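Local coordinates for Ice-binding protein (Flavobacteriaceae bacterium, PDB 5UYT) that probably binds ice and restrains the growth of its crystals, as a multi-domain bacterial antifreeze protein with right-handed beta-helix folds, at residues Gly31-Asn36 against Thr41-Val46; Thr211-Pro216 against Asn287-Asp292; Ile293-Pro298 against Leu305-His310; Gly322-Asp327 against Val363-Asp368. All coordinates share one frame; numbering follows the deposited sequence.

Interaction 1: Gly31-Asn36 against Thr41-Val46; sequences GDVGTN and TNFGNV
Val33 has CG1 trans to the backbone N (chi1 171°) and CG2 beside it, and this torsion sends its two methyls to different partners: CG1 to the ring of Phe43, CG2 to Val46. The setting is the interior of a right-handed beta-helix, where strand 32-35 and the loop that follows it turn their apolar groups towards one core. Phe43 comes from the opposite direction, its CG trans to the carbonyl carbon (chi1 -72°), and offers a ring face rather than an edge. Val33 CG1 lies 4.1 Å from the ring centroid and 18° off the normal, a CH-pi contact displaced towards the rim on the CZ side; CG1 and CZ are 3.9 Å apart. The second methyl is held more simply, with Val33 CG2 4.0 Å from Val46 CG1. Around this trio, Val21 and Met50 each touch both Val33 and Phe43, so the methyl-on-ring pair is part of a wider apolar cluster. On the other side of strand 32-35, Asp32 points away from this core and is held by the backbone N of Val49 and by Gln51. Gly31 adopts a positive phi at which a CB would jam against the preceding carbonyl. Its own carbonyl is buried and finds no polar partner, meeting instead a methyl: Gly31 O lies 3.6 Å from Val46 CG1.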
loop_
_atom_site.group_PDB
_atom_site.type_symbol
_atom_site.label_atom_id
_atom_site.label_comp_id
_atom_site.label_asym_id
_atom_site.label_seq_id
_atom_site.Cartn_x
_atom_site.Cartn_y
_atom_site.Cartn_z
ATOM N N GLY A 31 -6.131 2.364 -4.039
ATOM C CA GLY A 31 -7.468 2.941 -4.154
ATOM C C GLY A 31 -8.459 1.800 -4.307
ATOM O O GLY A 31 -8.078 0.668 -4.695
ATOM N N ASP A 32 -9.739 2.090 -4.070
ATOM C CA ASP A 32 -10.756 1.076 -4.327
ATOM C C ASP A 32 -10.845 0.768 -5.835
ATOM O O ASP A 32 -10.506 1.613 -6.690
ATOM C CB ASP A 32 -12.116 1.493 -3.765
ATOM C CG ASP A 32 -12.165 1.515 -2.239
ATOM O OD1 ASP A 32 -11.162 1.156 -1.578
ATOM O OD2 ASP A 32 -13.225 1.918 -1.696
ATOM N N VAL A 33 -11.389 -0.412 -6.148
ATOM C CA VAL A 33 -11.620 -0.857 -7.528
ATOM C C VAL A 33 -13.056 -1.343 -7.580
ATOM O O VAL A 33 -13.482 -2.143 -6.742
ATOM C CB VAL A 33 -10.678 -2.033 -7.896
ATOM C CG1 VAL A 33 -11.065 -2.648 -9.254
ATOM C CG2 VAL A 33 -9.216 -1.574 -7.889
ATOM N N GLY A 34 -13.825 -0.887 -8.553
ATOM C CA GLY A 34 -15.188 -1.355 -8.560
ATOM C C GLY A 34 -16.050 -0.989 -9.731
ATOM O O GLY A 34 -15.646 -0.221 -10.622
ATOM N N THR A 35 -17.247 -1.559 -9.710
ATOM C CA THR A 35 -18.267 -1.268 -10.698
ATOM C C THR A 35 -19.626 -1.330 -10.008
ATOM O O THR A 35 -19.858 -2.160 -9.125
ATOM C CB THR A 35 -18.179 -2.245 -11.897
ATOM O OG1 THR A 35 -19.452 -2.328 -12.558
ATOM C CG2 THR A 35 -17.726 -3.659 -11.429
ATOM N N ASN A 36 -20.534 -0.454 -10.409
ATOM C CA ASN A 36 -21.828 -0.381 -9.763
ATOM C C ASN A 36 -22.849 -1.397 -10.294
ATOM O O ASN A 36 -23.992 -1.423 -9.832
ATOM C CB ASN A 36 -22.370 1.056 -9.842
ATOM C CG ASN A 36 -23.592 1.261 -8.975
ATOM O OD1 ASN A 36 -24.607 1.818 -9.410
ATOM N ND2 ASN A 36 -23.521 0.771 -7.760
ATOM N N THR A 41 -12.806 -8.599 -12.151
ATOM C CA THR A 41 -12.180 -9.916 -12.240
ATOM C C THR A 41 -10.683 -9.882 -12.490
ATOM O O THR A 41 -10.159 -8.971 -13.159
ATOM C CB THR A 41 -12.813 -10.801 -13.319
ATOM O OG1 THR A 41 -12.683 -10.143 -14.580
ATOM C CG2 THR A 41 -14.291 -11.055 -13.028
ATOM N N ASN A 42 -10.020 -10.894 -11.923
ATOM C CA ASN A 42 -8.604 -11.215 -12.161
ATOM C C ASN A 42 -7.619 -10.201 -11.604
ATOM O O ASN A 42 -6.466 -10.171 -12.041
ATOM C CB ASN A 42 -8.328 -11.495 -13.663
ATOM C CG ASN A 42 -7.044 -12.299 -13.901
ATOM O OD1 ASN A 42 -6.739 -13.263 -13.182
ATOM N ND2 ASN A 42 -6.286 -11.908 -14.912
ATOM N N PHE A 43 -8.054 -9.363 -10.659
ATOM C CA PHE A 43 -7.098 -8.549 -9.902
ATOM C C PHE A 43 -6.332 -9.388 -8.880
ATOM O O PHE A 43 -6.854 -10.389 -8.401
ATOM C CB PHE A 43 -7.796 -7.365 -9.219
ATOM C CG PHE A 43 -8.212 -6.300 -10.190
ATOM C CD1 PHE A 43 -7.398 -5.186 -10.406
ATOM C CD2 PHE A 43 -9.380 -6.438 -10.947
ATOM C CE1 PHE A 43 -7.757 -4.208 -11.311
ATOM C CE2 PHE A 43 -9.728 -5.464 -11.882
ATOM C CZ PHE A 43 -8.916 -4.350 -12.062
ATOM N N GLY A 44 -5.090 -8.990 -8.595
ATOM C CA GLY A 44 -4.286 -9.576 -7.523
ATOM C C GLY A 44 -4.481 -8.729 -6.276
ATOM O O GLY A 44 -5.527 -8.111 -6.103
ATOM N N ASN A 45 -3.473 -8.660 -5.421
ATOM C CA ASN A 45 -3.586 -7.844 -4.203
ATOM C C ASN A 45 -3.696 -6.368 -4.549
ATOM O O ASN A 45 -2.863 -5.842 -5.300
ATOM C CB ASN A 45 -2.395 -8.116 -3.254
ATOM C CG ASN A 45 -2.465 -9.488 -2.634
ATOM O OD1 ASN A 45 -3.523 -9.899 -2.137
ATOM N ND2 ASN A 45 -1.346 -10.207 -2.636
ATOM N N VAL A 46 -4.765 -5.742 -4.051
ATOM C CA VAL A 46 -5.052 -4.321 -4.270
ATOM C C VAL A 46 -5.001 -3.586 -2.943
ATOM O O VAL A 46 -5.551 -4.074 -1.968
ATOM C CB VAL A 46 -6.441 -4.156 -4.931
ATOM C CG1 VAL A 46 -6.904 -2.700 -4.875
ATOM C CG2 VAL A 46 -6.358 -4.598 -6.390
#

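Interaction 2: Thr211-Pro216 against Asn287-Asp292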
loop_
_atom_site.group_PDB
_atom_site.type_symbol
_atom_site.label_atom_id
_atom_site.label_comp_id
_atom_site.label_asym_id
_atom_site.label_seq_id
_atom_site.Cartn_x
_atom_site.Cartn_y
_atom_site.Cartn_z
ATOM N N THR A 211 -3.917 7.671 9.176
ATOM C CA THR A 211 -3.213 7.467 10.437
ATOM C C THR A 211 -2.944 6.008 10.708
ATOM O O THR A 211 -2.011 5.679 11.443
ATOM C CB THR A 211 -4.012 8.018 11.641
ATOM O OG1 THR A 211 -5.294 7.365 11.713
ATOM C CG2 THR A 211 -4.234 9.489 11.497
ATOM N N GLY A 212 -3.770 5.132 10.129
ATOM C CA GLY A 212 -3.777 3.739 10.554
ATOM C C GLY A 212 -4.454 3.630 11.931
ATOM O O GLY A 212 -4.939 4.637 12.490
ATOM N N PRO A 213 -4.506 2.410 12.478
ATOM C CA PRO A 213 -5.126 2.192 13.798
ATOM C C PRO A 213 -4.235 2.681 14.938
ATOM O O PRO A 213 -3.074 3.043 14.715
ATOM C CB PRO A 213 -5.258 0.666 13.852
ATOM C CG PRO A 213 -4.062 0.176 13.076
ATOM C CD PRO A 213 -3.954 1.160 11.923
ATOM N N VAL A 214 -4.793 2.730 16.157
ATOM C CA VAL A 214 -3.968 2.961 17.355
ATOM C C VAL A 214 -3.070 1.755 17.582
ATOM O O VAL A 214 -3.548 0.619 17.566
ATOM C CB VAL A 214 -4.858 3.208 18.594
ATOM C CG1 VAL A 214 -4.022 3.305 19.868
ATOM C CG2 VAL A 214 -5.668 4.468 18.396
ATOM N N ALA A 215 -1.767 2.015 17.728
ATOM C CA ALA A 215 -0.732 0.993 17.963
ATOM C C ALA A 215 -1.007 0.237 19.263
ATOM O O ALA A 215 -1.552 0.836 20.209
ATOM C CB ALA A 215 0.658 1.631 18.026
ATOM N N PRO A 216 -0.641 -1.060 19.330
ATOM C CA PRO A 216 -0.794 -1.761 20.595
ATOM C C PRO A 216 0.189 -1.236 21.631
ATOM O O PRO A 216 1.294 -0.791 21.278
ATOM C CB PRO A 216 -0.400 -3.194 20.243
ATOM C CG PRO A 216 0.615 -3.031 19.120
ATOM C CD PRO A 216 -0.039 -1.941 18.302
ATOM N N ASN A 287 -5.352 -8.752 17.184
ATOM C CA ASN A 287 -6.349 -9.683 16.634
ATOM C C ASN A 287 -7.748 -9.082 16.517
ATOM O O ASN A 287 -8.491 -9.416 15.580
ATOM C CB ASN A 287 -6.396 -10.989 17.453
ATOM C CG ASN A 287 -6.976 -12.142 16.659
ATOM O OD1 ASN A 287 -6.682 -12.288 15.471
ATOM N ND2 ASN A 287 -7.800 -12.956 17.297
ATOM N N THR A 288 -8.110 -8.199 17.452
ATOM C CA THR A 288 -9.460 -7.628 17.499
ATOM C C THR A 288 -9.631 -6.243 16.796
ATOM O O THR A 288 -10.741 -5.725 16.696
ATOM C CB THR A 288 -10.072 -7.630 18.936
ATOM O OG1 THR A 288 -9.234 -6.910 19.835
ATOM C CG2 THR A 288 -10.250 -9.073 19.485
ATOM N N LEU A 289 -8.543 -5.646 16.307
ATOM C CA LEU A 289 -8.660 -4.451 15.450
ATOM C C LEU A 289 -9.491 -4.786 14.220
ATOM O O LEU A 289 -9.235 -5.782 13.561
ATOM C CB LEU A 289 -7.275 -3.946 14.950
ATOM C CG LEU A 289 -6.430 -3.200 15.989
ATOM C CD1 LEU A 289 -4.981 -3.014 15.513
ATOM C CD2 LEU A 289 -7.092 -1.863 16.391
ATOM N N PRO A 290 -10.465 -3.929 13.892
ATOM C CA PRO A 290 -11.279 -4.100 12.661
ATOM C C PRO A 290 -10.444 -4.037 11.392
ATOM O O PRO A 290 -9.527 -3.209 11.292
ATOM C CB PRO A 290 -12.271 -2.920 12.711
ATOM C CG PRO A 290 -12.153 -2.362 14.089
ATOM C CD PRO A 290 -10.804 -2.703 14.625
ATOM N N THR A 291 -10.742 -4.918 10.435
ATOM C CA THR A 291 -10.015 -4.940 9.156
ATOM C C THR A 291 -10.478 -3.762 8.295
ATOM O O THR A 291 -11.688 -3.551 8.154
ATOM C CB THR A 291 -10.344 -6.240 8.398
ATOM O OG1 THR A 291 -9.791 -7.328 9.135
ATOM C CG2 THR A 291 -9.751 -6.245 6.978
ATOM N N ASP A 292 -9.534 -2.985 7.769
ATOM C CA ASP A 292 -9.869 -1.941 6.780
ATOM C C ASP A 292 -9.895 -2.524 5.370
ATOM O O ASP A 292 -10.792 -2.239 4.577
ATOM C CB ASP A 292 -8.794 -0.845 6.806
ATOM C CG ASP A 292 -8.796 -0.079 8.087
ATOM O OD1 ASP A 292 -9.898 0.223 8.594
ATOM O OD2 ASP A 292 -7.712 0.231 8.601
#
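Pro213 and Leu289 meet through one ring edge, CB and CG of the proline, and a leucine fork, at the surface of a right-handed beta-helix flanked by an alpha-helix. Leu289 follows the end of helix 270-288, while Pro213 belongs to the long loop that runs from strand 198-200 to strand 224-228 and so joins one beta-helix to the next. The leucine has CG trans to its carbonyl carbon (chi1 -76°) and an extended second torsion (chi2 168°), which carries both methyls across to the proline. There the ring of Pro213, puckered C-gamma endo, presents CB to the fork: Leu289 CD1 and CD2 each lie 4.0 Å from Pro213 CB. CD1 also reaches along the ring, to 4.1 Å from Pro213 CG. The two side chains run at about a right angle to each other, and the proline lies against the flank of the fork, touching both methyls from one side. Val337 of strand 336-340 touches both residues from the beta-helix side and gives the pair a floor. Polar groups pin the chains nearby. Lys339 NZ binds the carbonyl of Leu289 and also Thr291 OG1, and the Tyr285 hydroxyl of the helix bonds to Val214 O. Two residues before the proline, Thr211 turns its hydroxyl to the carbonyl of Gly212, a residue of positive phi. That bond is 2.9 Å from Thr211 OG1 to Gly212 O, lying in the carbonyl plane on a lone pair, with a C=O...donor angle of 134°.

Interaction 3: Ile293-Pro298 against Leu305-His310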
loop_
_atom_site.group_PDB
_atom_site.type_symbol
_atom_site.label_atom_id
_atom_site.label_comp_id
_atom_site.label_asym_id
_atom_site.label_seq_id
_atom_site.Cartn_x
_atom_site.Cartn_y
_atom_site.Cartn_z
ATOM N N ILE A 293 -8.874 -3.309 5.046
ATOM C CA ILE A 293 -8.664 -3.778 3.656
ATOM C C ILE A 293 -8.207 -5.212 3.737
ATOM O O ILE A 293 -7.250 -5.516 4.468
ATOM C CB ILE A 293 -7.589 -2.956 2.895
ATOM C CG1 ILE A 293 -8.077 -1.512 2.616
ATOM C CG2 ILE A 293 -7.150 -3.665 1.587
ATOM C CD1 ILE A 293 -6.946 -0.583 2.173
ATOM N N GLU A 294 -8.887 -6.097 3.005
ATOM C CA GLU A 294 -8.402 -7.483 2.922
ATOM C C GLU A 294 -7.580 -7.666 1.653
ATOM O O GLU A 294 -8.044 -7.330 0.542
ATOM C CB GLU A 294 -9.533 -8.526 2.959
ATOM C CG GLU A 294 -8.999 -9.971 2.856
ATOM C CD GLU A 294 -10.085 -11.043 2.875
ATOM O OE1 GLU A 294 -11.285 -10.701 3.046
ATOM O OE2 GLU A 294 -9.744 -12.236 2.693
ATOM N N LEU A 295 -6.385 -8.200 1.824
ATOM C CA LEU A 295 -5.491 -8.511 0.699
ATOM C C LEU A 295 -5.843 -9.921 0.304
ATOM O O LEU A 295 -5.596 -10.877 1.054
ATOM C CB LEU A 295 -3.990 -8.353 1.095
ATOM C CG LEU A 295 -3.583 -6.954 1.590
ATOM C CD1 LEU A 295 -2.167 -6.893 2.105
ATOM C CD2 LEU A 295 -3.774 -5.877 0.505
ATOM N N LEU A 296 -6.472 -10.049 -0.872
ATOM C CA LEU A 296 -7.189 -11.282 -1.193
ATOM C C LEU A 296 -6.344 -12.487 -1.617
ATOM O O LEU A 296 -6.886 -13.611 -1.747
ATOM C CB LEU A 296 -8.249 -10.969 -2.246
ATOM C CG LEU A 296 -9.365 -10.079 -1.700
ATOM C CD1 LEU A 296 -10.232 -9.606 -2.858
ATOM C CD2 LEU A 296 -10.241 -10.795 -0.671
ATOM N N TYR A 297 -5.035 -12.270 -1.812
ATOM C CA TYR A 297 -4.145 -13.324 -2.354
ATOM C C TYR A 297 -2.880 -13.482 -1.525
ATOM O O TYR A 297 -1.819 -13.028 -1.937
ATOM C CB TYR A 297 -3.853 -13.111 -3.874
ATOM C CG TYR A 297 -5.144 -12.915 -4.616
ATOM C CD1 TYR A 297 -5.666 -11.629 -4.826
ATOM C CD2 TYR A 297 -5.901 -14.007 -5.021
ATOM C CE1 TYR A 297 -6.904 -11.443 -5.459
ATOM C CE2 TYR A 297 -7.131 -13.831 -5.643
ATOM C CZ TYR A 297 -7.627 -12.548 -5.842
ATOM O OH TYR A 297 -8.851 -12.390 -6.484
ATOM N N PRO A 298 -3.002 -14.137 -0.339
ATOM C CA PRO A 298 -1.851 -14.182 0.562
ATOM C C PRO A 298 -0.688 -14.980 0.011
ATOM O O PRO A 298 0.450 -14.696 0.361
ATOM C CB PRO A 298 -2.440 -14.806 1.844
ATOM C CG PRO A 298 -3.894 -14.396 1.804
ATOM C CD PRO A 298 -4.244 -14.585 0.334
ATOM N N LEU A 305 4.358 -5.008 -3.890
ATOM C CA LEU A 305 3.129 -4.460 -3.351
ATOM C C LEU A 305 3.506 -3.261 -2.487
ATOM O O LEU A 305 4.525 -3.295 -1.766
ATOM C CB LEU A 305 2.453 -5.507 -2.440
ATOM C CG LEU A 305 1.106 -5.263 -1.751
ATOM C CD1 LEU A 305 -0.022 -4.995 -2.755
ATOM C CD2 LEU A 305 0.782 -6.492 -0.876
ATOM N N VAL A 306 2.693 -2.212 -2.559
ATOM C CA VAL A 306 2.847 -1.060 -1.678
ATOM C C VAL A 306 1.562 -0.943 -0.860
ATOM O O VAL A 306 0.443 -0.983 -1.429
ATOM C CB VAL A 306 3.069 0.243 -2.493
ATOM C CG1 VAL A 306 3.257 1.455 -1.577
ATOM C CG2 VAL A 306 4.273 0.094 -3.416
ATOM N N LEU A 307 1.729 -0.760 0.454
ATOM C CA LEU A 307 0.627 -0.582 1.387
ATOM C C LEU A 307 0.687 0.819 2.027
ATOM O O LEU A 307 1.722 1.503 1.965
ATOM C CB LEU A 307 0.660 -1.684 2.462
ATOM C CG LEU A 307 0.571 -3.138 1.927
ATOM C CD1 LEU A 307 0.596 -4.140 3.105
ATOM C CD2 LEU A 307 -0.669 -3.356 1.044
ATOM N N THR A 308 -0.451 1.236 2.599
ATOM C CA THR A 308 -0.627 2.548 3.233
ATOM C C THR A 308 -1.181 2.337 4.657
ATOM O O THR A 308 -1.510 1.192 5.037
ATOM C CB THR A 308 -1.561 3.440 2.378
ATOM O OG1 THR A 308 -2.734 2.703 2.000
ATOM C CG2 THR A 308 -0.822 3.940 1.132
ATOM N N PRO A 309 -1.251 3.416 5.477
ATOM C CA PRO A 309 -1.577 3.185 6.881
ATOM C C PRO A 309 -3.026 2.694 7.078
ATOM O O PRO A 309 -3.987 3.442 6.817
ATOM C CB PRO A 309 -1.382 4.574 7.532
ATOM C CG PRO A 309 -0.381 5.232 6.643
ATOM C CD PRO A 309 -0.798 4.802 5.257
ATOM N N HIS A 310 -3.145 1.427 7.500
ATOM C CA HIS A 310 -4.423 0.710 7.626
ATOM C C HIS A 310 -4.170 -0.529 8.492
ATOM O O HIS A 310 -3.022 -0.917 8.712
ATOM C CB HIS A 310 -4.910 0.168 6.265
ATOM C CG HIS A 310 -5.420 1.214 5.313
ATOM N ND1 HIS A 310 -4.693 1.620 4.214
ATOM C CD2 HIS A 310 -6.582 1.910 5.276
ATOM C CE1 HIS A 310 -5.385 2.522 3.535
ATOM N NE2 HIS A 310 -6.530 2.730 4.166
#
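Ile293 CD1 sits almost exactly over the centre of the His310 ring, 3.7 Å from its centroid and only 7° off the normal. This CH-pi contact is the tight end of the interface: all five ring atoms lie within 4.0 Å of that one methyl, and the CA atoms of Ile293 and His310 are 7.3 Å apart. Towards the other end the backbones diverge, and the leucines meet at their ends. Leu295 and Leu307 reach for each other tip to tip, both with CG trans to the carbonyl carbon (chi1 -59° in each), bringing Leu295 CD1 to 4.0 Å from Leu307 CD2. Leu305 closes this looser end, its CD2 4.2 Å from Leu295 CD1. Burial runs the other way: the leucines are enclosed, whereas His310 is partly exposed. The imidazole is nevertheless anchored, since ND1 hydrogen-bonds to the Tyr312 hydroxyl and makes a weak bond to Thr308 O, while Tyr312 also meets the ring at a steep angle. Replacing His310 with an alanine would probably open a gap beneath Ile293 CD1 and leave the Tyr312 hydroxyl without its imidazole mate. Strand 293-294 pairs in parallel with 311-314, and strand 305-307 with 323-327; their inward residues thus meet from two different walls, the mark of the apolar core of a right-handed beta-helix.

Interaction 4: Gly322-Asp327 against Val363-Asp368; sequences GKVTLD and VFWKVD
Directly after Leu326, which meets Val363 across this contact, Asp327 OD1 is gripped by two N-H groups, Gln329 N and Asn356 ND2. The carboxylate thereby fastens the end of strand 323-327 to the chain beyond it, on the side facing away from strand 363-367. Inside, the contact is wholly apolar. Leu326 has CG trans to the carbonyl carbon (chi1 -52°), and its CD1 methyl enters the fork of Val363, 3.6 Å from Val363 CG1 and 3.7 Å from Val363 CG2. The two side chains approach tip to tip, so one methyl touches both branches of the valine. Phe336 of the neighbouring strand 336-340 touches both partners and backs the pair.

Two residues further along strand 363-367, Trp365 takes part in a different way. Its indole approaches strand 323-327 with the benzo rim: CH2 lies 4.3 Å from Val324 CG1, which sits at the ring edge, near its plane. Val324 is modelled in two conformers and the touch is that of the one described, so it is the less certain of the two contacts. The indole has partners beyond the two strands: NE1 donates to Lys380 O, and the Phe379 ring meets it with planes at about 45°; Ile338 adds a further apolar neighbour. Val324 and Leu326 from one wall thus meet Val363 and the rim of Trp365 from another, as in the stacked hydrophobic interior of a right-handed beta-helix, or beta-solenoid.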
loop_
_atom_site.group_PDB
_atom_site.type_symbol
_atom_site.label_atom_id
_atom_site.label_comp_id
_atom_site.label_asym_id
_atom_site.label_seq_id
_atom_site.Cartn_x
_atom_site.Cartn_y
_atom_site.Cartn_z
ATOM N N GLY A 322 9.877 -11.540 -2.254
ATOM C CA GLY A 322 10.489 -10.285 -2.635
ATOM C C GLY A 322 10.039 -9.188 -1.678
ATOM O O GLY A 322 10.012 -9.391 -0.467
ATOM N N LYS A 323 9.668 -8.047 -2.254
ATOM C CA LYS A 323 9.492 -6.840 -1.466
ATOM C C LYS A 323 8.044 -6.440 -1.239
ATOM O O LYS A 323 7.228 -6.477 -2.180
ATOM C CB LYS A 323 10.177 -5.680 -2.201
ATOM C CG LYS A 323 10.057 -4.334 -1.451
ATOM C CD LYS A 323 10.906 -3.201 -2.010
ATOM C CE LYS A 323 10.573 -2.866 -3.445
ATOM N NZ LYS A 323 11.334 -1.652 -3.910
ATOM N N VAL A 324 7.757 -6.023 -0.004
ATOM C CA VAL A 324 6.559 -5.233 0.301
ATOM C C VAL A 324 7.033 -3.889 0.869
ATOM O O VAL A 324 7.961 -3.854 1.672
ATOM C CB VAL A 324 5.592 -5.987 1.262
ATOM C CG1 VAL A 324 6.241 -6.274 2.622
ATOM C CG2 VAL A 324 4.263 -5.237 1.414
ATOM N N THR A 325 6.371 -2.798 0.454
ATOM C CA THR A 325 6.708 -1.462 0.921
ATOM C C THR A 325 5.552 -0.866 1.697
ATOM O O THR A 325 4.361 -1.056 1.320
ATOM C CB THR A 325 7.041 -0.564 -0.278
ATOM O OG1 THR A 325 8.178 -1.089 -0.977
ATOM C CG2 THR A 325 7.312 0.895 0.177
ATOM N N LEU A 326 5.898 -0.203 2.805
ATOM C CA LEU A 326 4.926 0.486 3.656
ATOM C C LEU A 326 5.125 1.988 3.503
ATOM O O LEU A 326 6.189 2.511 3.790
ATOM C CB LEU A 326 5.071 0.008 5.121
ATOM C CG LEU A 326 5.022 -1.538 5.212
ATOM C CD1 LEU A 326 5.297 -1.910 6.673
ATOM C CD2 LEU A 326 3.650 -2.097 4.755
ATOM N N ASP A 327 4.070 2.676 3.042
ATOM C CA ASP A 327 4.162 4.065 2.606
ATOM C C ASP A 327 3.309 4.872 3.573
ATOM O O ASP A 327 2.067 4.771 3.558
ATOM C CB ASP A 327 3.587 4.144 1.170
ATOM C CG ASP A 327 3.490 5.554 0.617
ATOM O OD1 ASP A 327 3.856 6.530 1.303
ATOM O OD2 ASP A 327 3.000 5.676 -0.558
ATOM N N VAL A 363 5.058 -0.481 12.839
ATOM C CA VAL A 363 4.640 -1.598 11.983
ATOM C C VAL A 363 4.472 -2.861 12.826
ATOM O O VAL A 363 5.404 -3.242 13.594
ATOM C CB VAL A 363 5.719 -1.848 10.918
ATOM C CG1 VAL A 363 5.328 -3.039 10.060
ATOM C CG2 VAL A 363 5.896 -0.574 10.074
ATOM N N PHE A 364 3.275 -3.467 12.739
ATOM C CA PHE A 364 2.960 -4.657 13.533
ATOM C C PHE A 364 2.400 -5.766 12.675
ATOM O O PHE A 364 1.562 -5.518 11.793
ATOM C CB PHE A 364 1.926 -4.312 14.608
ATOM C CG PHE A 364 2.385 -3.203 15.501
ATOM C CD1 PHE A 364 3.177 -3.487 16.618
ATOM C CD2 PHE A 364 2.138 -1.869 15.152
ATOM C CE1 PHE A 364 3.667 -2.455 17.422
ATOM C CE2 PHE A 364 2.627 -0.830 15.963
ATOM C CZ PHE A 364 3.397 -1.128 17.072
ATOM N N TRP A 365 2.824 -6.990 12.967
ATOM C CA TRP A 365 2.359 -8.141 12.209
ATOM C C TRP A 365 1.768 -9.101 13.230
ATOM O O TRP A 365 2.471 -9.525 14.166
ATOM C CB TRP A 365 3.545 -8.853 11.550
ATOM C CG TRP A 365 4.380 -7.994 10.621
ATOM C CD1 TRP A 365 5.322 -7.057 10.982
ATOM C CD2 TRP A 365 4.368 -8.032 9.197
ATOM N NE1 TRP A 365 5.881 -6.503 9.850
ATOM C CE2 TRP A 365 5.311 -7.084 8.742
ATOM C CE3 TRP A 365 3.617 -8.758 8.249
ATOM C CZ2 TRP A 365 5.542 -6.847 7.377
ATOM C CZ3 TRP A 365 3.864 -8.539 6.885
ATOM C CH2 TRP A 365 4.838 -7.598 6.464
ATOM N N LYS A 366 0.487 -9.439 13.068
ATOM C CA LYS A 366 -0.154 -10.410 13.945
ATOM C C LYS A 366 -0.242 -11.716 13.166
ATOM O O LYS A 366 -1.010 -11.767 12.195
ATOM C CB LYS A 366 -1.559 -9.890 14.276
ATOM C CG LYS A 366 -2.351 -10.665 15.350
ATOM C CD LYS A 366 -3.032 -11.929 14.821
ATOM C CE LYS A 366 -3.927 -11.717 13.599
ATOM N NZ LYS A 366 -4.363 -13.030 13.026
ATOM N N VAL A 367 0.516 -12.749 13.556
ATOM C CA VAL A 367 0.557 -13.981 12.750
ATOM C C VAL A 367 -0.035 -15.167 13.538
ATOM O O VAL A 367 0.497 -15.597 14.567
ATOM C CB VAL A 367 2.017 -14.313 12.317
ATOM C CG1 VAL A 367 1.998 -15.576 11.451
ATOM C CG2 VAL A 367 2.626 -13.098 11.581
ATOM N N ASP A 368 -1.173 -15.671 13.070
ATOM C CA ASP A 368 -1.816 -16.778 13.765
ATOM C C ASP A 368 -1.277 -18.094 13.207
ATOM O O ASP A 368 -1.963 -18.821 12.473
ATOM C CB ASP A 368 -3.344 -16.715 13.640
ATOM C CG ASP A 368 -4.035 -17.770 14.463
ATOM O OD1 ASP A 368 -3.437 -18.293 15.429
ATOM O OD2 ASP A 368 -5.217 -18.089 14.162
#

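How the interactions relate
Interactions 3 and 4 are both buried inside one beta-helix, their centres about 9 Å apart, and are joined where strands 305-307 and 323-327 pair by probable backbone hydrogen bonds: Leu307 N to Thr325 O and Leu307 O to Asp327 N, 2.8 Å each. Interaction 2 covers the same body, centre to centre about 13 Å from interaction 3 and 14 Å from interaction 4; Pro309 packs on Gly212, and Phe364 lies against Ala215 and Pro216. Interaction 1 belongs to the other beta-helix, yet its loop reaches across, with Asn45 OD1 2.8 Å from Tyr297 N in a probable hydrogen bond. The touches between interactions 1 and 3 probably lie where the two beta-helices meet, while interactions 1 and 2 do not touch.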